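Local atomic coordinates of phenylalanine--tRNA ligase beta subunit (Pyrococcus horikoshii, PDB entry 2CXI), a protein that joins phenylalanine to tRNA(Phe) at the expense of ATP together with the alpha subunit, this chain being an N-terminal fragment that carries the amino acid-editing domain. Residues Val89-Asp94 with Gly104-Val109; Gly143-Asp148 with Asn208-Pro213; Ile233-Thr236 with Lys242-Leu245; Val264-Val267 with Glu272-Thr275. One frame throughout, in Å; residues are numbered along the deposited sequence.

From the N terminus, interaction 1 comes first: it closes the short loop between strands 84-93 and 103-110, whose side chains meet across strand 260-267. Interaction 2 then spans a 59-residue excursion, bringing strand 209-212 back against strand 140-146. Interaction 3 closes the turn from strand 231-237 into helix 240-255, and interaction 4 the hairpin of strands 260-267 and 272-275. The four follow in series, with neither nesting nor crossing, yet all reach one mixed sheet. Backbone hydrogen bonds join Val-105 to Val-235 between interactions 1 and 3, Val-93 to Val-267 between 1 and 4, and Gly-143 to Asp-234 between 2 and 3.

Interaction 1 (Val89-Asp94 with Gly104-Val109); sequences VTVYVD and GVYAIV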
# COMPACT_ATOMS: atom_id res chain seq x y z
N VAL A 89 -5.74 -10.91 -3.73
CA VAL A 89 -6.93 -10.17 -3.39
C VAL A 89 -7.37 -10.44 -1.95
O VAL A 89 -7.36 -11.59 -1.47
CB VAL A 89 -8.07 -10.46 -4.41
CG1 VAL A 89 -9.33 -9.85 -3.98
CG2 VAL A 89 -7.69 -9.91 -5.80
N THR A 90 -7.75 -9.36 -1.28
CA THR A 90 -8.40 -9.39 0.01
C THR A 90 -9.83 -8.86 -0.06
O THR A 90 -10.11 -7.84 -0.72
CB THR A 90 -7.59 -8.53 1.01
OG1 THR A 90 -6.30 -9.13 1.19
CG2 THR A 90 -8.20 -8.60 2.39
N VAL A 91 -10.73 -9.55 0.63
CA VAL A 91 -12.08 -9.03 0.87
C VAL A 91 -12.29 -8.90 2.38
O VAL A 91 -12.00 -9.81 3.11
CB VAL A 91 -13.19 -9.96 0.27
CG1 VAL A 91 -14.62 -9.40 0.51
CG2 VAL A 91 -12.89 -10.20 -1.20
N TYR A 92 -12.82 -7.75 2.81
CA TYR A 92 -13.13 -7.54 4.23
C TYR A 92 -14.60 -7.74 4.49
O TYR A 92 -15.43 -7.14 3.79
CB TYR A 92 -12.72 -6.13 4.64
CG TYR A 92 -11.23 -5.94 4.47
CD1 TYR A 92 -10.34 -6.35 5.47
CD2 TYR A 92 -10.71 -5.36 3.29
CE1 TYR A 92 -8.96 -6.18 5.31
CE2 TYR A 92 -9.32 -5.17 3.13
CZ TYR A 92 -8.47 -5.56 4.17
OH TYR A 92 -7.10 -5.43 4.04
N VAL A 93 -14.92 -8.59 5.46
CA VAL A 93 -16.31 -8.76 5.93
C VAL A 93 -16.59 -8.04 7.26
O VAL A 93 -16.01 -8.39 8.30
CB VAL A 93 -16.71 -10.27 6.00
CG1 VAL A 93 -18.17 -10.43 6.47
CG2 VAL A 93 -16.49 -10.90 4.65
N ASP A 94 -17.47 -7.04 7.18
CA ASP A 94 -17.85 -6.20 8.32
C ASP A 94 -18.54 -6.96 9.46
O ASP A 94 -19.56 -7.66 9.25
CB ASP A 94 -18.80 -5.14 7.79
CG ASP A 94 -19.01 -4.00 8.75
OD1 ASP A 94 -18.55 -4.03 9.92
OD2 ASP A 94 -19.64 -3.01 8.38
N GLY A 104 -19.74 -13.91 4.04
CA GLY A 104 -19.38 -13.76 2.61
C GLY A 104 -18.14 -14.62 2.38
O GLY A 104 -17.20 -14.68 3.22
N VAL A 105 -18.14 -15.35 1.26
CA VAL A 105 -16.95 -16.07 0.80
C VAL A 105 -16.84 -15.73 -0.69
O VAL A 105 -17.85 -15.37 -1.34
CB VAL A 105 -17.05 -17.61 1.02
CG1 VAL A 105 -17.04 -17.94 2.55
CG2 VAL A 105 -18.36 -18.18 0.35
N TYR A 106 -15.63 -15.86 -1.22
CA TYR A 106 -15.27 -15.25 -2.50
C TYR A 106 -14.30 -16.13 -3.29
O TYR A 106 -13.49 -16.87 -2.72
CB TYR A 106 -14.63 -13.85 -2.26
CG TYR A 106 -15.56 -13.00 -1.40
CD1 TYR A 106 -16.55 -12.21 -1.99
CD2 TYR A 106 -15.51 -13.07 -0.01
CE1 TYR A 106 -17.46 -11.50 -1.22
CE2 TYR A 106 -16.41 -12.38 0.77
CZ TYR A 106 -17.38 -11.60 0.15
OH TYR A 106 -18.27 -10.96 0.95
N ALA A 107 -14.33 -15.96 -4.60
CA ALA A 107 -13.35 -16.59 -5.46
C ALA A 107 -13.16 -15.76 -6.73
O ALA A 107 -14.02 -14.96 -7.13
CB ALA A 107 -13.77 -18.05 -5.79
N ILE A 108 -12.01 -15.97 -7.35
CA ILE A 108 -11.76 -15.47 -8.68
C ILE A 108 -11.54 -16.67 -9.58
O ILE A 108 -10.84 -17.60 -9.22
CB ILE A 108 -10.53 -14.51 -8.69
CG1 ILE A 108 -10.84 -13.27 -7.86
CG2 ILE A 108 -10.09 -14.14 -10.15
CD1 ILE A 108 -9.57 -12.52 -7.37
N VAL A 109 -12.14 -16.64 -10.75
CA VAL A 109 -11.86 -17.67 -11.76
C VAL A 109 -11.33 -16.96 -13.03
O VAL A 109 -12.03 -16.11 -13.61
CB VAL A 109 -13.10 -18.50 -12.08
CG1 VAL A 109 -12.77 -19.63 -13.09
CG2 VAL A 109 -13.68 -19.12 -10.83
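Tyr-106 reaches from strand 104-109 toward Val-91 and Val-93 of strand 89-93, which runs nearly antiparallel to it with the axes 8.3 Å apart. Its CB lies 4.2 Å from Val-91 CG2, and CG is 3.9 Å from the same methyl. Farther along, CD2 and CE2 pass to the other branch, CE2 standing 3.5 Å from Val-91 CG1. CZ comes equally near that methyl, which sits over one ring face as a CH-pi contact, 3.6 Å from the centroid of the Tyr-106 ring. The tip, OH, ends 4.0 Å from Val-91 CG1 and 4.1 Å from Val-93 CG2, a methyl placed at the ring edge. With CG of Tyr-106 anti to the carbonyl carbon (chi1 -54°), the ring lies crosswise to the Val-91 side chain. At the far end Val-89 CG2 packs on Ile-108 CD1 at 3.6 Å. The contact is buried and mainly apolar: the backbones are too far apart to pair, and each bonds instead to strand 260-267, which is parallel to 84-93 and antiparallel to 103-110. Two strands flanking strand 260-267 thus touch across it, consistent with a curled mixed sheet, probably part of the amino acid-editing domain.

Interaction 2 (Gly143-Asp148 with Asn208-Pro213); sequences GIFDFD and NVLSMP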
# COMPACT_ATOMS: atom_id res chain seq x y z
N GLY A 143 -23.46 -13.69 -6.19
CA GLY A 143 -23.16 -12.64 -7.18
C GLY A 143 -21.97 -13.03 -8.08
O GLY A 143 -21.01 -13.70 -7.62
N ILE A 144 -22.03 -12.61 -9.34
CA ILE A 144 -20.90 -12.78 -10.27
C ILE A 144 -20.59 -11.45 -10.94
O ILE A 144 -21.50 -10.69 -11.30
CB ILE A 144 -21.20 -13.86 -11.31
CG1 ILE A 144 -21.40 -15.21 -10.62
CG2 ILE A 144 -20.02 -14.03 -12.24
CD1 ILE A 144 -22.10 -16.22 -11.54
N PHE A 145 -19.29 -11.19 -11.09
CA PHE A 145 -18.78 -9.88 -11.51
C PHE A 145 -17.58 -10.04 -12.43
O PHE A 145 -16.83 -11.01 -12.31
CB PHE A 145 -18.41 -9.01 -10.29
CG PHE A 145 -19.57 -8.84 -9.31
CD1 PHE A 145 -19.72 -9.73 -8.24
CD2 PHE A 145 -20.56 -7.87 -9.53
CE1 PHE A 145 -20.82 -9.62 -7.36
CE2 PHE A 145 -21.66 -7.74 -8.66
CZ PHE A 145 -21.77 -8.61 -7.56
N ASP A 146 -17.39 -9.08 -13.32
CA ASP A 146 -16.16 -9.03 -14.10
C ASP A 146 -15.02 -8.44 -13.26
O ASP A 146 -15.01 -7.22 -12.93
CB ASP A 146 -16.40 -8.17 -15.36
CG ASP A 146 -15.27 -8.31 -16.39
OD1 ASP A 146 -14.09 -8.46 -16.02
OD2 ASP A 146 -15.54 -8.34 -17.61
N PHE A 147 -14.07 -9.30 -12.91
CA PHE A 147 -12.97 -8.92 -12.01
C PHE A 147 -12.11 -7.76 -12.55
O PHE A 147 -11.61 -6.91 -11.78
CB PHE A 147 -12.10 -10.14 -11.69
CG PHE A 147 -10.91 -9.80 -10.79
CD1 PHE A 147 -11.12 -9.43 -9.48
CD2 PHE A 147 -9.61 -9.81 -11.30
CE1 PHE A 147 -10.02 -9.09 -8.61
CE2 PHE A 147 -8.50 -9.48 -10.46
CZ PHE A 147 -8.74 -9.13 -9.10
N ASP A 148 -11.98 -7.72 -13.87
CA ASP A 148 -11.20 -6.66 -14.54
C ASP A 148 -11.85 -5.30 -14.39
O ASP A 148 -11.21 -4.30 -14.63
CB ASP A 148 -11.04 -6.98 -16.03
CG ASP A 148 -10.18 -8.19 -16.25
OD1 ASP A 148 -9.45 -8.57 -15.32
OD2 ASP A 148 -10.16 -8.78 -17.33
N ASN A 208 -17.09 2.08 -5.75
CA ASN A 208 -18.06 1.54 -6.72
C ASN A 208 -18.76 0.33 -6.15
O ASN A 208 -18.12 -0.66 -5.76
CB ASN A 208 -17.39 1.20 -8.05
CG ASN A 208 -16.62 2.38 -8.60
OD1 ASN A 208 -17.21 3.36 -9.05
ND2 ASN A 208 -15.31 2.32 -8.48
N VAL A 209 -20.08 0.42 -6.12
CA VAL A 209 -20.91 -0.63 -5.53
C VAL A 209 -21.14 -1.71 -6.57
O VAL A 209 -21.77 -1.47 -7.64
CB VAL A 209 -22.27 -0.07 -5.04
CG1 VAL A 209 -23.20 -1.21 -4.55
CG2 VAL A 209 -22.07 0.98 -3.95
N LEU A 210 -20.64 -2.89 -6.22
CA LEU A 210 -20.92 -4.12 -6.96
C LEU A 210 -22.38 -4.55 -6.84
O LEU A 210 -23.01 -4.84 -7.86
CB LEU A 210 -19.99 -5.25 -6.46
CG LEU A 210 -18.59 -5.29 -7.06
CD1 LEU A 210 -17.75 -4.13 -6.45
CD2 LEU A 210 -17.99 -6.67 -6.71
N SER A 211 -22.90 -4.61 -5.62
CA SER A 211 -24.24 -5.13 -5.38
C SER A 211 -24.70 -4.78 -3.97
O SER A 211 -23.90 -4.34 -3.13
CB SER A 211 -24.23 -6.66 -5.57
OG SER A 211 -23.52 -7.28 -4.48
N MSE A 212 -26.00 -4.97 -3.71
CA MSE A 212 -26.48 -5.01 -2.35
C MSE A 212 -27.02 -6.42 -2.06
O MSE A 212 -28.18 -6.70 -2.39
CB MSE A 212 -27.60 -3.96 -2.18
CG MSE A 212 -28.35 -4.09 -0.87
SE MSE A 212 -29.63 -2.58 -0.55
CE MSE A 212 -30.60 -2.63 -2.12
N PRO A 213 -26.20 -7.34 -1.51
CA PRO A 213 -26.73 -8.68 -1.18
C PRO A 213 -27.88 -8.61 -0.16
O PRO A 213 -27.85 -7.74 0.74
CB PRO A 213 -25.52 -9.41 -0.59
CG PRO A 213 -24.31 -8.70 -1.21
CD PRO A 213 -24.76 -7.23 -1.22
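The ring of Phe-145 lies against Leu-210 by its face and against Ser-211 by its edge. Leu-210 CD2 sits almost over the middle of the ring, 3.8 Å from the centroid of Phe-145 and 14° off the normal, a CH-pi contact in which the two side chains run at a slant to one another. Closer to the backbone, Leu-210 CB approaches the rim of the same ring at Phe-145 CE2, 3.7 Å away. Ser-211 CB lies near the ring plane, 3.7 Å from Phe-145 CZ, while the carbonyl O of Leu-210 stands 3.3 Å from Phe-145 CE2. At Leu-210, chi1 of -83° turns CG to the side of the backbone N, and chi2 of 73° then carries CD2 over the ring. Leu-202 and Phe-232 also touch Phe-145, so the ring is packed between strand 209-212 and its neighbours. With a serine in its place the Leu-210 methyl would probably lose its ring face, and a gap would open beside Ser-211. Where strand 140-146 ends, Asp-146 OD1 accepts a hydrogen bond from Asp-148 N at 3.1 Å, an Asx turn leading into the short 3-10 segment. On the other side, Leu-210 and Ser-211, which both reach the Phe-145 ring, face Leu-202 of strand 199-204 together: a classic beta bulge, in the part of the mixed sheet that belongs to the B3/4 family.

Interaction 3 (Ile233-Thr236 with Lys242-Leu245); sequences IDVT and KVML
Val-235 and Thr-236, on strand 231-237, lie beside the start of helix 240-255, with the CA atoms of Val-235 and Val-243 only 5.7 Å apart. The two valine side chains lie alongside one another, pointing opposite ways. Val-235 sends its CG1, anti to the backbone N (chi1 -168°), to the helix, where it lies 3.8 Å from Val-243 CB and 3.7 Å from the carbonyl O of Val-243. Val-243 answers with its own CG1, beside its backbone N, which rests on the main chain of the strand: 3.4 Å from Thr-236 C and 3.5 Å from Thr-236 O. Thr-236 thus takes part through its peptide group, while its side chain points away from the helix and its OG1 is hydrogen-bonded to Arg-101 NE. Around the pair, Val-105 of strand 103-110 touches both valines, and Leu-247, one turn on, touches Val-235; the helix is thereby laid on the sheet just after the chain leaves it. Since only aliphatic carbons and carbonyl groups meet here, with neither charge nor hydrogen bond between the segments, the contact relies on close fit and the burial of apolar surface, and shape rather than polar pairing joins this part of the helix to this part of the strand.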
# COMPACT_ATOMS: atom_id res chain seq x y z
N ILE A 233 -16.52 -13.87 -7.83
CA ILE A 233 -17.81 -14.45 -7.32
C ILE A 233 -17.97 -14.18 -5.84
O ILE A 233 -17.01 -14.36 -5.09
CB ILE A 233 -17.87 -15.98 -7.59
CG1 ILE A 233 -17.72 -16.33 -9.10
CG2 ILE A 233 -19.21 -16.62 -6.99
CD1 ILE A 233 -17.11 -17.74 -9.29
N ASP A 234 -19.15 -13.73 -5.40
CA ASP A 234 -19.40 -13.60 -3.96
C ASP A 234 -20.58 -14.50 -3.59
O ASP A 234 -21.52 -14.65 -4.39
CB ASP A 234 -19.64 -12.14 -3.52
CG ASP A 234 -21.11 -11.68 -3.70
OD1 ASP A 234 -21.84 -11.47 -2.68
OD2 ASP A 234 -21.64 -11.51 -4.82
N VAL A 235 -20.52 -15.11 -2.41
CA VAL A 235 -21.66 -15.85 -1.89
C VAL A 235 -21.87 -15.44 -0.47
O VAL A 235 -20.92 -15.45 0.32
CB VAL A 235 -21.41 -17.37 -1.90
CG1 VAL A 235 -22.76 -18.12 -1.64
CG2 VAL A 235 -20.72 -17.84 -3.22
N THR A 236 -23.10 -15.04 -0.16
CA THR A 236 -23.44 -14.61 1.19
C THR A 236 -24.56 -15.45 1.80
O THR A 236 -25.39 -16.05 1.07
CB THR A 236 -23.86 -13.13 1.23
OG1 THR A 236 -24.91 -12.91 0.27
CG2 THR A 236 -22.66 -12.18 0.80
N LYS A 242 -22.64 -23.57 4.35
CA LYS A 242 -23.57 -23.52 3.21
C LYS A 242 -23.08 -22.60 2.06
O LYS A 242 -23.16 -22.98 0.87
CB LYS A 242 -24.98 -23.14 3.64
CG LYS A 242 -25.79 -24.32 4.23
CD LYS A 242 -27.28 -23.96 4.33
CE LYS A 242 -27.83 -23.63 2.96
NZ LYS A 242 -28.51 -24.83 2.41
N VAL A 243 -22.56 -21.43 2.41
CA VAL A 243 -22.01 -20.50 1.39
C VAL A 243 -20.75 -21.07 0.74
O VAL A 243 -20.50 -20.84 -0.45
CB VAL A 243 -21.86 -19.09 1.92
CG1 VAL A 243 -23.29 -18.52 2.31
CG2 VAL A 243 -20.88 -19.01 3.13
N MSE A 244 -19.98 -21.85 1.50
CA MSE A 244 -18.79 -22.49 0.93
C MSE A 244 -19.12 -23.61 -0.04
O MSE A 244 -18.49 -23.75 -1.06
CB MSE A 244 -17.90 -23.02 2.05
CG MSE A 244 -17.33 -21.89 2.86
SE MSE A 244 -15.66 -21.30 2.08
CE MSE A 244 -14.46 -22.73 2.86
N LEU A 245 -20.12 -24.41 0.29
CA LEU A 245 -20.61 -25.44 -0.64
C LEU A 245 -21.00 -24.81 -1.97
O LEU A 245 -20.54 -25.24 -3.03
CB LEU A 245 -21.79 -26.22 -0.03
CG LEU A 245 -22.22 -27.50 -0.75
CD1 LEU A 245 -23.07 -27.20 -2.03
CD2 LEU A 245 -21.02 -28.43 -1.00

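Interaction 4 (Val264-Val267 with Glu272-Thr275); sequences VRVV and EIET
The guanidinium of Arg-265 and the carboxylate of Glu-272 meet with their planes 90° apart. Val-267 CG2 covers one face of the Arg-265 guanidinium, 3.7 Å above its plane and over its centre, and Glu-272 OE1 stands near the edge, tilted somewhat out of that plane. Arg-265 and Glu-272 belong to the beta hairpin of strands 260-267 and 272-275, whose Val-267/Glu-272 and Arg-265/Glu-274 pairs are non-hydrogen-bonded. The salt bridge runs from Arg-265 NH1 to Glu-272 OE1 at 3.1 Å; its hydrogen bond is bent and reaches the oxygen from above the carboxylate plane. A bend about the CG-CD bond of Arg-265 (chi3 82°) brings NH1 round to it, while Glu-272 OE2 lies 3.4 Å from Arg-265 CD, over the aliphatic part of the chain. Arg-265 NE is also hydrogen-bonded to Thr-90 OG1 on the neighbouring strand 84-93. Replacing Arg-265 by a leucine removes the guanidinium, which is likely to leave the Glu-272 carboxylate without its charged partner and Thr-90 OG1 without this donor. Between the backbones, the hydrogen-bonded pairs Val-264/Thr-275 and Val-266/Ile-273 each exchange two bonds, all four with N-H...O angles of 158°; the shortest is Val-264 N to Thr-275 O, 2.7 Å. On the sheet face opposite the salt bridge, Val-266 CB packs 3.9 Å from Ile-273 CG1, and helix 240-255 touches Ile-273 and Thr-275. There Thr-275 OG1 is hydrogen-bonded to the backbone O of Tyr-106 and lies 3.4 Å from Val-266 CG2.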
# COMPACT_ATOMS: atom_id res chain seq x y z
N VAL A 264 -9.06 -16.18 -2.52
CA VAL A 264 -8.95 -14.84 -1.99
C VAL A 264 -8.87 -14.96 -0.46
O VAL A 264 -9.30 -15.98 0.13
CB VAL A 264 -10.04 -13.82 -2.52
CG1 VAL A 264 -10.62 -14.19 -3.91
CG2 VAL A 264 -11.11 -13.54 -1.54
N ARG A 265 -8.26 -13.95 0.16
CA ARG A 265 -8.13 -13.84 1.63
C ARG A 265 -9.35 -13.09 2.14
O ARG A 265 -9.61 -11.96 1.73
CB ARG A 265 -6.83 -13.06 1.94
CG ARG A 265 -6.46 -12.94 3.39
CD ARG A 265 -5.01 -12.37 3.59
NE ARG A 265 -5.08 -10.95 3.48
CZ ARG A 265 -5.06 -10.08 4.49
NH1 ARG A 265 -4.88 -10.45 5.75
NH2 ARG A 265 -5.19 -8.81 4.19
N VAL A 266 -10.12 -13.71 3.03
CA VAL A 266 -11.33 -13.10 3.48
C VAL A 266 -11.14 -12.81 4.97
O VAL A 266 -11.02 -13.74 5.77
CB VAL A 266 -12.57 -13.98 3.28
CG1 VAL A 266 -13.86 -13.16 3.57
CG2 VAL A 266 -12.61 -14.60 1.85
N VAL A 267 -11.18 -11.53 5.30
CA VAL A 267 -10.85 -11.00 6.64
C VAL A 267 -12.11 -10.61 7.42
O VAL A 267 -12.88 -9.66 7.06
CB VAL A 267 -9.78 -9.84 6.54
CG1 VAL A 267 -9.29 -9.37 7.97
CG2 VAL A 267 -8.61 -10.28 5.75
N GLU A 272 -9.54 -15.02 9.84
CA GLU A 272 -9.36 -14.83 8.42
C GLU A 272 -9.51 -16.22 7.80
O GLU A 272 -9.20 -17.23 8.44
CB GLU A 272 -7.95 -14.27 8.24
CG GLU A 272 -7.44 -14.21 6.82
CD GLU A 272 -5.94 -13.91 6.81
OE1 GLU A 272 -5.53 -12.97 7.51
OE2 GLU A 272 -5.19 -14.62 6.10
N ILE A 273 -9.94 -16.29 6.54
CA ILE A 273 -10.04 -17.60 5.85
C ILE A 273 -9.70 -17.49 4.39
O ILE A 273 -9.98 -16.48 3.78
CB ILE A 273 -11.50 -18.22 5.93
CG1 ILE A 273 -12.56 -17.21 5.44
CG2 ILE A 273 -11.79 -18.77 7.32
CD1 ILE A 273 -13.97 -17.73 5.31
N GLU A 274 -9.20 -18.55 3.81
CA GLU A 274 -8.82 -18.50 2.42
C GLU A 274 -9.89 -19.25 1.64
O GLU A 274 -10.11 -20.44 1.89
CB GLU A 274 -7.46 -19.17 2.22
CG GLU A 274 -6.99 -19.19 0.78
CD GLU A 274 -5.77 -20.08 0.52
OE1 GLU A 274 -5.17 -20.60 1.50
OE2 GLU A 274 -5.41 -20.30 -0.69
N THR A 275 -10.58 -18.57 0.72
CA THR A 275 -11.64 -19.27 -0.06
C THR A 275 -11.39 -19.21 -1.58
O THR A 275 -10.76 -18.25 -2.03
CB THR A 275 -13.06 -18.72 0.28
OG1 THR A 275 -13.14 -17.36 -0.11
CG2 THR A 275 -13.34 -18.68 1.80